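Membrane-bound lytic murein transglycosylase A (Burkholderia pseudomallei, PDB 6QK4) probably cleaves the MurNAc–GlcNAc glycosidic bonds of peptidoglycan as an exolytic lytic transglycosylase, leaving a 1,6-anhydro bond on the MurNAc residue. Local coordinates at residues A[39-44]-A[78-83]; A[285-290]-A[298-303]; A[316-321]-A[339-344]. All coordinates share one frame; numbering follows the deposited sequence.

Contact 1 of 3, residues A[39-44]-A[78-83]; sequences DSLIGA and SARTFF
The polar part of this contact hangs on one side chain, Arg80 of helix 76-86. Its CG stands anti to the backbone N, and a bend at chi3 (-63°) swings the guanidinium over to the loop 39-44. NH2 donates a hydrogen bond to Asp39 O (2.6 Å), in the guanidinium plane and nearly along the C=O axis, but bent, with 132° at the hydrogen. The same NH2 serves a second loop carbonyl, Ser40 O, through a water that accepts from NH2 and donates to the oxygen. NH1 is taken up by Trp36 O, and the Trp36 ring makes a cation-pi contact with Arg80. The loop is shaped by two turns that lead into the N-cap Gly43 of helix 44-55: an Asx turn, Leu41 N to Asp39 OD1 at 2.9 Å, followed by an ST turn, Ile42 N to Ser40 OG at 3.1 Å. Asp39 OD2 is claimed by Leu302 N and Arg271. Among the apolar contacts, Leu41 CD1 sits over the centre of the guanidinium face and also reaches Arg80 CA at 3.6 Å, the two side chains crossing at about a right angle. Further along, Ala44 CB meets Phe83 CE2 at 4.3 Å.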
ATOM      1  N   ASP A  39     -14.118 -12.774  -8.649  1.00 21.90           N
ATOM      2  CA  ASP A  39     -13.260 -12.800  -7.474  1.00 22.04           C
ATOM      3  C   ASP A  39     -13.273 -14.204  -6.859  1.00 21.24           C
ATOM      4  O   ASP A  39     -14.345 -14.744  -6.530  1.00 24.48           O
ATOM      5  CB  ASP A  39     -13.762 -11.754  -6.470  1.00 22.32           C
ATOM      6  CG  ASP A  39     -12.816 -11.621  -5.236  1.00 23.43           C
ATOM      7  OD1 ASP A  39     -11.750 -12.285  -5.206  1.00 24.06           O
ATOM      8  OD2 ASP A  39     -13.154 -10.844  -4.330  1.00 23.23           O
ATOM      9  N   SER A  40     -12.080 -14.806  -6.749  1.00 23.57           N
ATOM     10  CA  SER A  40     -11.957 -16.100  -6.093  1.00 26.82           C
ATOM     11  C   SER A  40     -12.410 -16.051  -4.659  1.00 28.51           C
ATOM     12  O   SER A  40     -12.798 -17.090  -4.095  1.00 25.71           O
ATOM     13  CB  SER A  40     -10.501 -16.548  -6.096  1.00 24.96           C
ATOM     14  OG  SER A  40      -9.692 -15.676  -5.275  1.00 27.24           O
ATOM     15  N   LEU A  41     -12.329 -14.861  -4.036  1.00 20.50           N
ATOM     16  CA  LEU A  41     -12.566 -14.587  -2.602  1.00 20.46           C
ATOM     17  C   LEU A  41     -11.459 -15.134  -1.711  1.00 20.95           C
ATOM     18  O   LEU A  41     -11.567 -15.007  -0.491  1.00 22.59           O
ATOM     19  CB  LEU A  41     -13.935 -15.127  -2.094  1.00 20.63           C
ATOM     20  CG  LEU A  41     -15.139 -14.426  -2.731  1.00 21.57           C
ATOM     21  CD1 LEU A  41     -16.423 -15.115  -2.281  1.00 21.24           C
ATOM     22  CD2 LEU A  41     -15.174 -12.923  -2.349  1.00 23.40           C
ATOM     23  N   ILE A  42     -10.359 -15.648  -2.291  1.00 24.22           N
ATOM     24  CA  ILE A  42      -9.258 -16.165  -1.473  1.00 23.65           C
ATOM     25  C   ILE A  42      -8.604 -15.019  -0.712  1.00 23.86           C
ATOM     26  O   ILE A  42      -8.215 -14.015  -1.309  1.00 24.35           O
ATOM     27  CB  ILE A  42      -8.205 -16.875  -2.317  1.00 25.58           C
ATOM     28  CG1 ILE A  42      -8.799 -18.137  -2.984  1.00 27.54           C
ATOM     29  CG2 ILE A  42      -7.017 -17.249  -1.395  1.00 27.47           C
ATOM     30  CD1 ILE A  42      -7.952 -18.618  -4.099  1.00 35.87           C
ATOM     31  N   GLY A  43      -8.580 -15.140   0.612  1.00 23.27           N
ATOM     32  CA  GLY A  43      -8.128 -14.063   1.487  1.00 22.04           C
ATOM     33  C   GLY A  43      -9.236 -13.189   2.053  1.00 21.33           C
ATOM     34  O   GLY A  43      -9.026 -12.501   3.069  1.00 22.62           O
ATOM     35  N   ALA A  44     -10.433 -13.206   1.489  1.00 21.02           N
ATOM     36  CA  ALA A  44     -11.440 -12.274   2.009  1.00 18.92           C
ATOM     37  C   ALA A  44     -11.870 -12.565   3.458  1.00 21.52           C
ATOM     38  O   ALA A  44     -12.144 -11.622   4.233  1.00 21.36           O
ATOM     39  CB  ALA A  44     -12.672 -12.270   1.080  1.00 20.57           C
ATOM     40  N   SER A  78     -18.472 -21.435   0.595  1.00 27.14           N
ATOM     41  CA  SER A  78     -19.218 -21.047   1.772  1.00 26.98           C
ATOM     42  C   SER A  78     -19.058 -19.566   2.071  1.00 23.89           C
ATOM     43  O   SER A  78     -20.000 -18.926   2.556  1.00 27.25           O
ATOM     44  CB  SER A  78     -18.794 -21.866   3.000  1.00 31.36           C
ATOM     45  OG  SER A  78     -19.071 -23.256   2.806  1.00 34.14           O
ATOM     46  N   ALA A  79     -17.844 -19.011   1.868  1.00 24.57           N
ATOM     47  CA  ALA A  79     -17.674 -17.577   2.075  1.00 23.02           C
ATOM     48  C   ALA A  79     -18.565 -16.782   1.129  1.00 21.31           C
ATOM     49  O   ALA A  79     -19.171 -15.788   1.557  1.00 23.53           O
ATOM     50  CB  ALA A  79     -16.202 -17.161   1.875  1.00 22.55           C
ATOM     51  N   ARG A  80     -18.671 -17.215  -0.147  1.00 24.45           N
ATOM     52  CA  ARG A  80     -19.547 -16.503  -1.089  1.00 25.98           C
ATOM     53  C   ARG A  80     -20.987 -16.540  -0.577  1.00 28.15           C
ATOM     54  O   ARG A  80     -21.691 -15.524  -0.580  1.00 23.03           O
ATOM     55  CB  ARG A  80     -19.469 -17.121  -2.494  1.00 22.81           C
ATOM     56  CG  ARG A  80     -20.168 -16.307  -3.583  1.00 26.05           C
ATOM     57  CD  ARG A  80     -19.908 -16.901  -4.947  1.00 24.33           C
ATOM     58  NE  ARG A  80     -18.492 -16.904  -5.358  1.00 25.60           N
ATOM     59  CZ  ARG A  80     -17.836 -15.839  -5.852  1.00 24.93           C
ATOM     60  NH1 ARG A  80     -18.439 -14.632  -5.972  1.00 23.21           N
ATOM     61  NH2 ARG A  80     -16.558 -15.975  -6.208  1.00 23.91           N
ATOM     62  N   THR A  81     -21.427 -17.711  -0.116  1.00 27.32           N
ATOM     63  CA  THR A  81     -22.798 -17.808   0.411  1.00 25.26           C
ATOM     64  C   THR A  81     -23.008 -16.899   1.613  1.00 23.41           C
ATOM     65  O   THR A  81     -24.042 -16.209   1.752  1.00 25.02           O
ATOM     66  CB  THR A  81     -23.074 -19.261   0.749  1.00 24.02           C
ATOM     67  OG1 THR A  81     -23.040 -19.947  -0.485  1.00 28.59           O
ATOM     68  CG2 THR A  81     -24.440 -19.401   1.424  1.00 24.58           C
ATOM     69  N   PHE A  82     -22.002 -16.825   2.474  1.00 22.86           N
ATOM     70  CA  PHE A  82     -22.091 -15.927   3.606  1.00 24.95           C
ATOM     71  C   PHE A  82     -22.294 -14.485   3.156  1.00 23.31           C
ATOM     72  O   PHE A  82     -23.094 -13.763   3.734  1.00 23.29           O
ATOM     73  CB  PHE A  82     -20.807 -16.060   4.455  1.00 20.82           C
ATOM     74  CG  PHE A  82     -20.607 -14.949   5.419  1.00 22.51           C
ATOM     75  CD1 PHE A  82     -21.219 -15.008   6.632  1.00 22.65           C
ATOM     76  CD2 PHE A  82     -19.765 -13.869   5.130  1.00 23.76           C
ATOM     77  CE1 PHE A  82     -21.079 -14.032   7.595  1.00 22.34           C
ATOM     78  CE2 PHE A  82     -19.616 -12.857   6.091  1.00 22.90           C
ATOM     79  CZ  PHE A  82     -20.256 -12.938   7.344  1.00 21.84           C
ATOM     80  N   PHE A  83     -21.437 -13.981   2.252  1.00 23.04           N
ATOM     81  CA  PHE A  83     -21.566 -12.568   1.895  1.00 19.70           C
ATOM     82  C   PHE A  83     -22.934 -12.302   1.236  1.00 22.15           C
ATOM     83  O   PHE A  83     -23.560 -11.270   1.486  1.00 23.16           O
ATOM     84  CB  PHE A  83     -20.403 -12.162   0.966  1.00 21.69           C
ATOM     85  CG  PHE A  83     -19.108 -12.032   1.681  1.00 23.60           C
ATOM     86  CD1 PHE A  83     -18.953 -11.005   2.607  1.00 26.70           C
ATOM     87  CD2 PHE A  83     -18.048 -12.886   1.443  1.00 22.17           C
ATOM     88  CE1 PHE A  83     -17.716 -10.817   3.297  1.00 25.99           C
ATOM     89  CE2 PHE A  83     -16.812 -12.702   2.119  1.00 24.04           C
ATOM     90  CZ  PHE A  83     -16.673 -11.682   3.036  1.00 24.08           C
TER
HETATM   91  O   HOH W   1     -14.806 -18.395  -5.518  1.00 29.55           O

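Contact 2 of 3, residues A[285-290]-A[298-303]; sequences PVFLQT and PLNRLV
Phe287 holds CG anti to its backbone N (chi1 -166°), which lays its ring across the neighbouring strand 298-303, while Asn300 turns CG beside its own N (chi1 -74°) and brings its amide almost parallel to that ring, the planes only 12° apart. Ring atom CZ touches Asn300 CB at 3.8 Å, CD1 touches Leu302 CB at 3.9 Å, and Arg301 O stands over one ring face, offset toward the rim. Gln289, its chain extended beyond CG, runs alongside Asn300 in the same direction. Its CG presses on Asn300 OD1 at 3.2 Å, a buried oxygen that finds no polar partner anywhere in the model, whereas the amide nitrogens Gln289 NE2 and Asn300 ND2 both hydrogen-bond to Ala13 O. On the opposite face of the sheet stand Val286, Leu288, Thr290, Leu299, Arg301 and Val303. There Val303 CG2, in the crowded position between N and the carbonyl carbon, comes to 3.3 Å from Val286 O, and Thr290 CG2 lies 4.0 Å from Leu299 CB. Backbone bonds join the strands in mutual pairs: Val286 with Val303, Leu288 with Arg301, Thr290 with Leu299. Leu288 N to Arg301 O, for instance, spans 2.8 Å. The pattern is that of a regular antiparallel beta hairpin, here part of the 3D domain, whose superfamily is that of the double-psi beta-barrels.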
ATOM      1  N   PRO A 285     -17.221  -3.093   4.003  1.00 16.82           N
ATOM      2  CA  PRO A 285     -16.720  -3.925   2.896  1.00 16.72           C
ATOM      3  C   PRO A 285     -17.133  -3.292   1.574  1.00 18.31           C
ATOM      4  O   PRO A 285     -18.207  -2.706   1.463  1.00 17.74           O
ATOM      5  CB  PRO A 285     -17.443  -5.278   3.092  1.00 18.11           C
ATOM      6  CG  PRO A 285     -18.166  -5.141   4.479  1.00 17.97           C
ATOM      7  CD  PRO A 285     -18.450  -3.644   4.615  1.00 17.52           C
ATOM      8  N   VAL A 286     -16.270  -3.405   0.559  1.00 17.79           N
ATOM      9  CA  VAL A 286     -16.442  -2.721  -0.720  1.00 17.34           C
ATOM     10  C   VAL A 286     -16.133  -3.746  -1.806  1.00 18.91           C
ATOM     11  O   VAL A 286     -15.070  -4.381  -1.773  1.00 19.84           O
ATOM     12  CB  VAL A 286     -15.481  -1.525  -0.905  1.00 16.60           C
ATOM     13  CG1 VAL A 286     -15.746  -0.810  -2.277  1.00 17.55           C
ATOM     14  CG2 VAL A 286     -15.656  -0.513   0.238  1.00 17.07           C
ATOM     15  N   PHE A 287     -17.041  -3.892  -2.800  1.00 16.79           N
ATOM     16  CA  PHE A 287     -16.661  -4.685  -3.953  1.00 16.98           C
ATOM     17  C   PHE A 287     -16.080  -3.721  -4.971  1.00 19.65           C
ATOM     18  O   PHE A 287     -16.746  -2.740  -5.339  1.00 19.05           O
ATOM     19  CB  PHE A 287     -17.829  -5.502  -4.546  1.00 18.55           C
ATOM     20  CG  PHE A 287     -17.289  -6.540  -5.512  1.00 18.66           C
ATOM     21  CD1 PHE A 287     -16.677  -7.678  -5.016  1.00 18.63           C
ATOM     22  CD2 PHE A 287     -17.239  -6.293  -6.879  1.00 20.07           C
ATOM     23  CE1 PHE A 287     -16.120  -8.597  -5.822  1.00 20.79           C
ATOM     24  CE2 PHE A 287     -16.622  -7.243  -7.751  1.00 22.33           C
ATOM     25  CZ  PHE A 287     -16.024  -8.377  -7.211  1.00 20.85           C
ATOM     26  N   LEU A 288     -14.811  -3.953  -5.343  1.00 17.70           N
ATOM     27  CA  LEU A 288     -14.044  -3.057  -6.185  1.00 18.36           C
ATOM     28  C   LEU A 288     -13.883  -3.688  -7.570  1.00 20.93           C
ATOM     29  O   LEU A 288     -13.385  -4.794  -7.681  1.00 21.66           O
ATOM     30  CB  LEU A 288     -12.668  -2.796  -5.518  1.00 19.55           C
ATOM     31  CG  LEU A 288     -11.790  -1.740  -6.168  1.00 25.50           C
ATOM     32  CD1 LEU A 288     -12.475  -0.373  -6.243  1.00 24.62           C
ATOM     33  CD2 LEU A 288     -10.442  -1.628  -5.378  1.00 25.00           C
ATOM     34  N   GLN A 289     -14.264  -2.944  -8.608  1.00 19.92           N
ATOM     35  CA  GLN A 289     -14.049  -3.363  -9.985  1.00 18.60           C
ATOM     36  C   GLN A 289     -13.074  -2.376 -10.598  1.00 20.65           C
ATOM     37  O   GLN A 289     -13.362  -1.175 -10.631  1.00 23.55           O
ATOM     38  CB  GLN A 289     -15.381  -3.350 -10.723  1.00 20.83           C
ATOM     39  CG  GLN A 289     -15.187  -3.712 -12.248  1.00 20.90           C
ATOM     40  CD  GLN A 289     -16.529  -3.729 -12.961  1.00 24.27           C
ATOM     41  OE1 GLN A 289     -17.505  -3.110 -12.495  1.00 28.37           O
ATOM     42  NE2 GLN A 289     -16.599  -4.445 -14.067  1.00 25.98           N
ATOM     43  N   THR A 290     -11.923  -2.875 -11.060  1.00 20.64           N
ATOM     44  CA  THR A 290     -10.868  -1.989 -11.576  1.00 21.77           C
ATOM     45  C   THR A 290      -9.987  -2.824 -12.543  1.00 21.47           C
ATOM     46  O   THR A 290     -10.463  -3.823 -13.099  1.00 21.27           O
ATOM     47  CB  THR A 290     -10.143  -1.283 -10.401  1.00 22.32           C
ATOM     48  OG1 THR A 290      -9.204  -0.363 -10.957  1.00 21.19           O
ATOM     49  CG2 THR A 290      -9.318  -2.259  -9.517  1.00 22.09           C
ATOM     50  N   PRO A 298      -8.695  -7.080 -16.063  1.00 24.61           N
ATOM     51  CA  PRO A 298      -9.677  -6.810 -15.002  1.00 21.47           C
ATOM     52  C   PRO A 298      -9.248  -7.314 -13.638  1.00 23.47           C
ATOM     53  O   PRO A 298      -8.711  -8.422 -13.502  1.00 26.53           O
ATOM     54  CB  PRO A 298     -10.933  -7.549 -15.437  1.00 22.52           C
ATOM     55  CG  PRO A 298     -10.761  -7.616 -16.990  1.00 21.66           C
ATOM     56  CD  PRO A 298      -9.307  -7.708 -17.255  1.00 28.01           C
ATOM     57  N   LEU A 299      -9.592  -6.511 -12.619  1.00 20.43           N
ATOM     58  CA  LEU A 299      -9.300  -6.803 -11.212  1.00 22.43           C
ATOM     59  C   LEU A 299     -10.602  -6.551 -10.453  1.00 20.77           C
ATOM     60  O   LEU A 299     -11.042  -5.403 -10.327  1.00 22.38           O
ATOM     61  CB  LEU A 299      -8.155  -5.919 -10.696  1.00 22.92           C
ATOM     62  CG  LEU A 299      -7.838  -6.112  -9.191  1.00 25.98           C
ATOM     63  CD1 LEU A 299      -7.465  -7.538  -8.932  1.00 34.58           C
ATOM     64  CD2 LEU A 299      -6.583  -5.217  -9.012  1.00 26.10           C
ATOM     65  N   ASN A 300     -11.284  -7.631 -10.078  1.00 19.16           N
ATOM     66  CA  ASN A 300     -12.551  -7.551  -9.363  1.00 20.48           C
ATOM     67  C   ASN A 300     -12.358  -8.136  -7.974  1.00 24.64           C
ATOM     68  O   ASN A 300     -12.016  -9.314  -7.845  1.00 23.19           O
ATOM     69  CB  ASN A 300     -13.622  -8.356 -10.117  1.00 22.44           C
ATOM     70  CG  ASN A 300     -14.089  -7.627 -11.384  1.00 26.74           C
ATOM     71  OD1 ASN A 300     -14.918  -6.719 -11.317  1.00 32.08           O
ATOM     72  ND2 ASN A 300     -13.585  -8.054 -12.535  1.00 29.83           N
ATOM     73  N   ARG A 301     -12.509  -7.316  -6.921  1.00 18.64           N
ATOM     74  CA  ARG A 301     -11.964  -7.765  -5.629  1.00 17.77           C
ATOM     75  C   ARG A 301     -12.870  -7.262  -4.507  1.00 17.96           C
ATOM     76  O   ARG A 301     -13.157  -6.053  -4.462  1.00 20.41           O
ATOM     77  CB  ARG A 301     -10.552  -7.163  -5.329  1.00 23.81           C
ATOM     78  CG  ARG A 301      -9.280  -8.024  -5.515  1.00 38.27           C
ATOM     79  CD  ARG A 301      -9.187  -8.998  -4.468  1.00 37.24           C
ATOM     80  NE  ARG A 301      -7.961  -9.757  -4.276  1.00 36.25           N
ATOM     81  CZ  ARG A 301      -7.761 -11.006  -4.681  1.00 46.75           C
ATOM     82  NH1 ARG A 301      -8.628 -11.604  -5.503  1.00 50.21           N
ATOM     83  NH2 ARG A 301      -6.657 -11.637  -4.312  1.00 52.64           N
ATOM     84  N   LEU A 302     -13.302  -8.158  -3.615  1.00 16.49           N
ATOM     85  CA  LEU A 302     -13.951  -7.752  -2.369  1.00 16.10           C
ATOM     86  C   LEU A 302     -12.861  -7.340  -1.397  1.00 18.36           C
ATOM     87  O   LEU A 302     -11.963  -8.127  -1.093  1.00 21.10           O
ATOM     88  CB  LEU A 302     -14.778  -8.895  -1.783  1.00 18.01           C
ATOM     89  CG  LEU A 302     -15.495  -8.541  -0.454  1.00 20.06           C
ATOM     90  CD1 LEU A 302     -16.531  -7.408  -0.572  1.00 20.72           C
ATOM     91  CD2 LEU A 302     -16.133  -9.803   0.077  1.00 23.29           C
ATOM     92  N   VAL A 303     -12.930  -6.091  -0.945  1.00 19.16           N
ATOM     93  CA  VAL A 303     -11.946  -5.517  -0.039  1.00 19.52           C
ATOM     94  C   VAL A 303     -12.696  -4.889   1.143  1.00 17.77           C
ATOM     95  O   VAL A 303     -13.945  -4.787   1.183  1.00 16.90           O
ATOM     96  CB  VAL A 303     -11.071  -4.465  -0.751  1.00 19.09           C
ATOM     97  CG1 VAL A 303     -10.360  -5.121  -1.998  1.00 18.44           C
ATOM     98  CG2 VAL A 303     -11.936  -3.302  -1.287  1.00 18.32           C
TER

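Contact 3 of 3, residues A[316-321]-A[339-344]; sequences VRADYF and GRMWLL
Segments 316-321 and 339-344 lie on or at the start of two strands within the 3D domain, consistent with the double-psi beta-barrel fold of its superfamily, and they meet through side chains rather than by strand pairing. No hydrogen bond links the two segments, and even the nearest CA atoms, those of Val316 and Met341, are 6.7 Å apart. Strand 101-114 pairs with both strands, parallel to 317-324 and antiparallel to 336-346; its Leu102 and Thr104 bond to the backbone of Ala318. What spans the distance is the side chain of Met341. With CG anti to the carbonyl carbon (chi1 -72°) and the chain fully extended beyond it (chi2 178°, chi3 176°), it reaches straight across to the other segment. Val316 points back toward it, so the two side chains slide past each other in opposite directions. Val316 CG1 touches Met341 CG at 4.0 Å and the sulfur, SD, at the same distance, and it also lies near Gly339 O. Arg317 turns the other way, its NH1 bonded to Thr104 OG1 and Leu102 O, so that from this residue the methionine meets the backbone, not the side chain. Apolar neighbours add to the packing: Val286 of strand 285-291 on Met341, and Phe92 of strand 87-92 on Val316. The terminal methyl of Met341, CE, ends 3.7 Å from Arg317 O and is pushed against Ala318 CB at 3.5 Å, closer than carbon atoms usually sit in van der Waals contact.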
ATOM      1  N   VAL A 316     -15.901   7.971  -4.851  1.00 19.26           N
ATOM      2  CA  VAL A 316     -15.434   6.683  -5.372  1.00 19.63           C
ATOM      3  C   VAL A 316     -13.951   6.856  -5.532  1.00 20.14           C
ATOM      4  O   VAL A 316     -13.460   7.314  -6.578  1.00 19.30           O
ATOM      5  CB  VAL A 316     -16.111   6.322  -6.707  1.00 19.72           C
ATOM      6  CG1 VAL A 316     -15.605   4.914  -7.236  1.00 19.09           C
ATOM      7  CG2 VAL A 316     -17.672   6.307  -6.531  1.00 20.32           C
ATOM      8  N   ARG A 317     -13.213   6.510  -4.491  1.00 18.83           N
ATOM      9  CA  ARG A 317     -11.770   6.751  -4.455  1.00 19.35           C
ATOM     10  C   ARG A 317     -11.170   5.715  -3.513  1.00 19.12           C
ATOM     11  O   ARG A 317     -11.628   5.605  -2.358  1.00 18.93           O
ATOM     12  CB  ARG A 317     -11.510   8.159  -3.915  1.00 19.14           C
ATOM     13  CG  ARG A 317     -10.030   8.510  -3.908  1.00 20.51           C
ATOM     14  CD  ARG A 317      -9.498   8.693  -5.384  1.00 22.79           C
ATOM     15  NE  ARG A 317      -8.070   9.138  -5.281  1.00 23.54           N
ATOM     16  CZ  ARG A 317      -7.002   8.336  -5.206  1.00 26.62           C
ATOM     17  NH1 ARG A 317      -7.130   7.041  -5.293  1.00 22.73           N
ATOM     18  NH2 ARG A 317      -5.774   8.835  -5.022  1.00 25.96           N
ATOM     19  N   ALA A 318     -10.104   5.029  -3.937  1.00 18.81           N
ATOM     20  CA  ALA A 318      -9.498   4.070  -3.025  1.00 20.67           C
ATOM     21  C   ALA A 318      -7.990   4.001  -3.259  1.00 19.50           C
ATOM     22  O   ALA A 318      -7.511   4.142  -4.409  1.00 20.46           O
ATOM     23  CB  ALA A 318     -10.151   2.698  -3.202  1.00 24.82           C
ATOM     24  N   ASP A 319      -7.251   3.701  -2.171  1.00 20.50           N
ATOM     25  CA  ASP A 319      -5.855   3.247  -2.277  1.00 22.42           C
ATOM     26  C   ASP A 319      -5.822   1.735  -1.998  1.00 20.22           C
ATOM     27  O   ASP A 319      -6.179   1.297  -0.899  1.00 20.85           O
ATOM     28  CB  ASP A 319      -4.970   3.989  -1.261  1.00 20.72           C
ATOM     29  CG  ASP A 319      -3.656   4.490  -1.845  1.00 23.03           C
ATOM     30  OD1 ASP A 319      -3.349   4.369  -3.043  1.00 26.67           O
ATOM     31  OD2 ASP A 319      -2.836   5.033  -1.060  1.00 25.88           O
ATOM     32  N   TYR A 320      -5.430   0.941  -2.989  1.00 20.47           N
ATOM     33  CA  TYR A 320      -5.451  -0.524  -2.868  1.00 20.65           C
ATOM     34  C   TYR A 320      -4.158  -1.012  -2.200  1.00 22.52           C
ATOM     35  O   TYR A 320      -3.060  -0.727  -2.709  1.00 23.24           O
ATOM     36  CB  TYR A 320      -5.574  -1.082  -4.291  1.00 20.52           C
ATOM     37  CG  TYR A 320      -5.780  -2.549  -4.467  1.00 20.71           C
ATOM     38  CD1 TYR A 320      -7.035  -3.113  -4.254  1.00 23.44           C
ATOM     39  CD2 TYR A 320      -4.770  -3.359  -4.856  1.00 21.21           C
ATOM     40  CE1 TYR A 320      -7.231  -4.479  -4.438  1.00 24.89           C
ATOM     41  CE2 TYR A 320      -4.949  -4.718  -5.101  1.00 23.94           C
ATOM     42  CZ  TYR A 320      -6.187  -5.272  -4.874  1.00 24.97           C
ATOM     43  OH  TYR A 320      -6.360  -6.621  -5.075  1.00 24.66           O
ATOM     44  N   PHE A 321      -4.276  -1.742  -1.085  1.00 18.95           N
ATOM     45  CA  PHE A 321      -3.073  -2.211  -0.390  1.00 18.55           C
ATOM     46  C   PHE A 321      -2.556  -3.460  -1.072  1.00 20.50           C
ATOM     47  O   PHE A 321      -3.171  -4.525  -0.972  1.00 20.22           O
ATOM     48  CB  PHE A 321      -3.355  -2.462   1.095  1.00 17.94           C
ATOM     49  CG  PHE A 321      -2.166  -2.953   1.839  1.00 20.64           C
ATOM     50  CD1 PHE A 321      -1.036  -2.163   1.947  1.00 21.00           C
ATOM     51  CD2 PHE A 321      -2.172  -4.201   2.436  1.00 21.76           C
ATOM     52  CE1 PHE A 321       0.079  -2.625   2.658  1.00 22.16           C
ATOM     53  CE2 PHE A 321      -1.098  -4.673   3.140  1.00 21.67           C
ATOM     54  CZ  PHE A 321       0.045  -3.857   3.295  1.00 22.92           C
ATOM     55  N   GLY A 339     -12.115   2.903 -11.714  1.00 22.33           N
ATOM     56  CA  GLY A 339     -12.771   1.913 -10.865  1.00 20.99           C
ATOM     57  C   GLY A 339     -14.238   2.186 -10.584  1.00 21.17           C
ATOM     58  O   GLY A 339     -14.743   3.299 -10.762  1.00 21.50           O
ATOM     59  N   ARG A 340     -14.909   1.124 -10.142  1.00 16.14           N
ATOM     60  CA  ARG A 340     -16.317   1.144  -9.693  1.00 17.84           C
ATOM     61  C   ARG A 340     -16.439   0.461  -8.322  1.00 17.87           C
ATOM     62  O   ARG A 340     -15.722  -0.513  -8.008  1.00 18.30           O
ATOM     63  CB  ARG A 340     -17.220   0.404 -10.676  1.00 19.61           C
ATOM     64  CG  ARG A 340     -17.320   1.089 -12.025  1.00 20.51           C
ATOM     65  CD  ARG A 340     -18.054   2.431 -11.917  1.00 21.31           C
ATOM     66  NE  ARG A 340     -18.104   3.108 -13.238  1.00 22.40           N
ATOM     67  CZ  ARG A 340     -19.020   2.887 -14.208  1.00 25.83           C
ATOM     68  NH1 ARG A 340     -19.978   1.950 -14.066  1.00 24.51           N
ATOM     69  NH2 ARG A 340     -18.892   3.582 -15.372  1.00 22.44           N
ATOM     70  N   MET A 341     -17.381   0.929  -7.517  1.00 16.68           N
ATOM     71  CA  MET A 341     -17.546   0.409  -6.150  1.00 16.19           C
ATOM     72  C   MET A 341     -18.992   0.074  -5.845  1.00 20.59           C
ATOM     73  O   MET A 341     -19.907   0.778  -6.291  1.00 21.58           O
ATOM     74  CB  MET A 341     -17.100   1.441  -5.073  1.00 17.78           C
ATOM     75  CG  MET A 341     -15.636   1.564  -5.062  1.00 17.31           C
ATOM     76  SD  MET A 341     -15.341   2.875  -3.772  1.00 22.21           S
ATOM     77  CE  MET A 341     -13.558   2.823  -3.793  1.00 21.80           C
ATOM     78  N   TRP A 342     -19.176  -0.990  -5.057  1.00 18.41           N
ATOM     79  CA  TRP A 342     -20.402  -1.259  -4.313  1.00 19.33           C
ATOM     80  C   TRP A 342     -20.055  -1.367  -2.838  1.00 20.46           C
ATOM     81  O   TRP A 342     -19.134  -2.116  -2.472  1.00 22.64           O
ATOM     82  CB  TRP A 342     -21.042  -2.594  -4.756  1.00 21.39           C
ATOM     83  CG  TRP A 342     -21.482  -2.563  -6.217  1.00 20.78           C
ATOM     84  CD1 TRP A 342     -22.775  -2.468  -6.661  1.00 20.56           C
ATOM     85  CD2 TRP A 342     -20.643  -2.565  -7.413  1.00 19.88           C
ATOM     86  NE1 TRP A 342     -22.791  -2.427  -8.076  1.00 21.39           N
ATOM     87  CE2 TRP A 342     -21.500  -2.437  -8.530  1.00 22.75           C
ATOM     88  CE3 TRP A 342     -19.245  -2.598  -7.624  1.00 18.80           C
ATOM     89  CZ2 TRP A 342     -21.022  -2.449  -9.866  1.00 22.76           C
ATOM     90  CZ3 TRP A 342     -18.754  -2.542  -8.977  1.00 24.02           C
ATOM     91  CH2 TRP A 342     -19.665  -2.484 -10.068  1.00 24.44           C
ATOM     92  N   LEU A 343     -20.803  -0.657  -1.981  1.00 18.19           N
ATOM     93  CA  LEU A 343     -20.623  -0.779  -0.534  1.00 17.24           C
ATOM     94  C   LEU A 343     -21.558  -1.858  -0.004  1.00 19.94           C
ATOM     95  O   LEU A 343     -22.727  -1.928  -0.403  1.00 21.27           O
ATOM     96  CB  LEU A 343     -20.940   0.552   0.145  1.00 18.02           C
ATOM     97  CG  LEU A 343     -20.205   1.808  -0.310  1.00 25.27           C
ATOM     98  CD1 LEU A 343     -20.287   2.905   0.761  1.00 21.54           C
ATOM     99  CD2 LEU A 343     -18.762   1.589  -0.568  1.00 25.25           C
ATOM    100  N   LEU A 344     -21.050  -2.721   0.848  1.00 20.01           N
ATOM    101  CA  LEU A 344     -21.896  -3.731   1.472  1.00 21.62           C
ATOM    102  C   LEU A 344     -22.372  -3.226   2.836  1.00 20.92           C
ATOM    103  O   LEU A 344     -21.584  -2.684   3.601  1.00 20.17           O
ATOM    104  CB  LEU A 344     -21.136  -5.033   1.705  1.00 18.14           C
ATOM    105  CG  LEU A 344     -20.841  -5.935   0.488  1.00 21.65           C
ATOM    106  CD1 LEU A 344     -20.021  -5.270  -0.511  1.00 28.69           C
ATOM    107  CD2 LEU A 344     -20.158  -7.141   0.978  1.00 19.85           C
TER

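In the fold
From the N terminus, contact 1 comes first: it closes a largely helical excursion, bringing helix 76-86 back against the loop that precedes helix 44-55. Contact 2 follows far along the chain as a beta hairpin, with seven residues between its segments. Contact 3 then closes a span that carries helix 326-334. The three lie in series, neither nesting nor crossing. Contact 2 touches both others, whereas contacts 1 and 3 do not meet, their centres about 17 Å apart. Both sides of contact 1 rest on strand 298-307: Asp39 OD2 takes Leu302 N, and Phe83 CZ lies 3.5 Å from Leu302 CD2. Strands 285-291 and 336-346 are neighbours, so contacts 2 and 3 tie the same strands together.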